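Local coordinates for protein D-hydantoinase (Ralstonia pickettii, PDB 1NFG) that probably catalyses the stereospecific hydrolysis of the cyclic amide bond of D-hydantoin derivatives, and binds two zinc ions in each subunit, at residues S115-G120 / K432-E437. Numbering follows the deposited sequence.
Sequences SAIDYG and KVIVDE
Ile434 reaches across to the turn at Ala116 and Ile117 with the end of its side chain, and the contact is small, 71 Å² in all. The apolar part is a meeting of two methyls: CD1 of Ile434 lies 4.1 Å from CG2 of Ile117, the two side chains crossing at about a right angle. Ile117 offers its short branch here, since CG1 sits between the backbone N and the carbonyl carbon (chi1 67°) and leads the longer branch away from Ile434; the side chain also touches Ile88 and, on helix 73-82, Ala80 and Ala81.

The second approach is to backbone: the same CD1 stands 4.1 Å from O of Ala116, a van der Waals neighbour and nothing more. No hydrogen bond joins the two segments; the CA atoms of Ala116 and Ile434 are 8.0 Å apart, so these are not paired strands.

Asp118, next in the chain to Ile117, forms salt bridges with Arg430, two residues before 432-437, and with Lys379.

A classic beta bulge sets Ile434 and Val435 opposite the single residue Val427, and the chain turns a corner at Val435. The contact is plain packing away from the zinc site, joining the entrance to strand 118-124 of the amidohydrolase TIM barrel to the beta hairpin made by strands 419-429 and 432-436.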
loop_
_atom_site.group_PDB
_atom_site.type_symbol
_atom_site.label_atom_id
_atom_site.label_comp_id
_atom_site.label_asym_id
_atom_site.label_seq_id
_atom_site.Cartn_x
_atom_site.Cartn_y
_atom_site.Cartn_z
ATOM N N SER A 115 18.149 -3.688 43.587
ATOM C CA SER A 115 18.319 -2.964 42.322
ATOM C C SER A 115 19.279 -1.793 42.423
ATOM O O SER A 115 19.076 -0.891 43.240
ATOM C CB SER A 115 16.984 -2.412 41.832
ATOM O OG SER A 115 16.078 -3.452 41.546
ATOM N N ALA A 116 20.308 -1.792 41.579
ATOM C CA ALA A 116 21.275 -0.701 41.574
ATOM C C ALA A 116 20.616 0.582 41.064
ATOM O O ALA A 116 21.039 1.682 41.425
ATOM C CB ALA A 116 22.464 -1.057 40.697
ATOM N N ILE A 117 19.580 0.432 40.236
ATOM C CA ILE A 117 18.866 1.569 39.653
ATOM C C ILE A 117 17.362 1.433 39.863
ATOM O O ILE A 117 16.878 0.379 40.273
ATOM C CB ILE A 117 19.128 1.676 38.133
ATOM C CG1 ILE A 117 18.484 0.475 37.421
ATOM C CG2 ILE A 117 20.633 1.722 37.864
ATOM C CD1 ILE A 117 18.697 0.413 35.914
ATOM N N ASP A 118 16.630 2.506 39.570
ATOM C CA ASP A 118 15.179 2.525 39.726
ATOM C C ASP A 118 14.491 1.588 38.738
ATOM O O ASP A 118 15.043 1.272 37.679
ATOM C CB ASP A 118 14.666 3.964 39.590
ATOM C CG ASP A 118 14.990 4.814 40.822
ATOM O OD1 ASP A 118 15.849 4.384 41.620
ATOM O OD2 ASP A 118 14.396 5.903 40.997
ATOM N N TYR A 119 13.289 1.137 39.088
ATOM C CA TYR A 119 12.565 0.191 38.245
ATOM C C TYR A 119 11.051 0.239 38.413
ATOM O O TYR A 119 10.539 0.596 39.476
ATOM C CB TYR A 119 13.050 -1.225 38.555
ATOM C CG TYR A 119 12.846 -1.604 40.005
ATOM C CD1 TYR A 119 11.604 -2.043 40.465
ATOM C CD2 TYR A 119 13.869 -1.430 40.940
ATOM C CE1 TYR A 119 11.380 -2.289 41.823
ATOM C CE2 TYR A 119 13.656 -1.671 42.301
ATOM C CZ TYR A 119 12.411 -2.097 42.733
ATOM O OH TYR A 119 12.195 -2.309 44.076
ATOM N N GLY A 120 10.351 -0.124 37.340
ATOM C CA GLY A 120 8.897 -0.170 37.337
ATOM C C GLY A 120 8.539 -1.557 36.832
ATOM O O GLY A 120 9.446 -2.325 36.496
ATOM N N LYS A 432 22.769 10.646 43.434
ATOM C CA LYS A 432 23.915 9.869 43.883
ATOM C C LYS A 432 24.760 9.364 42.726
ATOM O O LYS A 432 24.234 8.887 41.721
ATOM C CB LYS A 432 23.460 8.681 44.733
ATOM C CG LYS A 432 24.603 7.763 45.150
ATOM C CD LYS A 432 24.143 6.660 46.091
ATOM C CE LYS A 432 25.309 5.752 46.460
ATOM N NZ LYS A 432 24.914 4.706 47.435
ATOM N N VAL A 433 26.076 9.482 42.864
ATOM C CA VAL A 433 26.984 9.001 41.837
ATOM C C VAL A 433 27.066 7.494 42.040
ATOM O O VAL A 433 27.538 7.040 43.086
ATOM C CB VAL A 433 28.396 9.612 42.002
ATOM C CG1 VAL A 433 29.389 8.891 41.113
ATOM C CG2 VAL A 433 28.363 11.089 41.672
ATOM N N ILE A 434 26.597 6.717 41.064
ATOM C CA ILE A 434 26.644 5.264 41.201
ATOM C C ILE A 434 27.681 4.630 40.293
ATOM O O ILE A 434 28.055 3.475 40.472
ATOM C CB ILE A 434 25.249 4.627 40.984
ATOM C CG1 ILE A 434 24.723 4.935 39.579
ATOM C CG2 ILE A 434 24.282 5.156 42.052
ATOM C CD1 ILE A 434 23.323 4.385 39.319
ATOM N N VAL A 435 28.146 5.389 39.312
ATOM C CA VAL A 435 29.203 4.910 38.425
ATOM C C VAL A 435 30.133 6.101 38.317
ATOM O O VAL A 435 29.698 7.191 37.963
ATOM C CB VAL A 435 28.688 4.527 37.016
ATOM C CG1 VAL A 435 29.854 4.042 36.162
ATOM C CG2 VAL A 435 27.636 3.435 37.118
ATOM N N ASP A 436 31.399 5.904 38.660
ATOM C CA ASP A 436 32.380 6.983 38.622
ATOM C C ASP A 436 33.480 6.589 37.654
ATOM O O ASP A 436 34.146 5.571 37.844
ATOM C CB ASP A 436 32.977 7.193 40.018
ATOM C CG ASP A 436 33.574 8.582 40.205
ATOM O OD1 ASP A 436 34.240 9.093 39.277
ATOM O OD2 ASP A 436 33.389 9.158 41.300
ATOM N N GLU A 437 33.671 7.399 36.620
ATOM C CA GLU A 437 34.686 7.128 35.607
ATOM C C GLU A 437 34.815 5.652 35.230
ATOM O O GLU A 437 35.928 5.136 35.094
ATOM C CB GLU A 437 36.050 7.653 36.053
ATOM C CG GLU A 437 36.136 9.169 36.133
ATOM C CD GLU A 437 35.668 9.862 34.861
ATOM O OE1 GLU A 437 36.134 9.481 33.763
ATOM O OE2 GLU A 437 34.837 10.794 34.970
#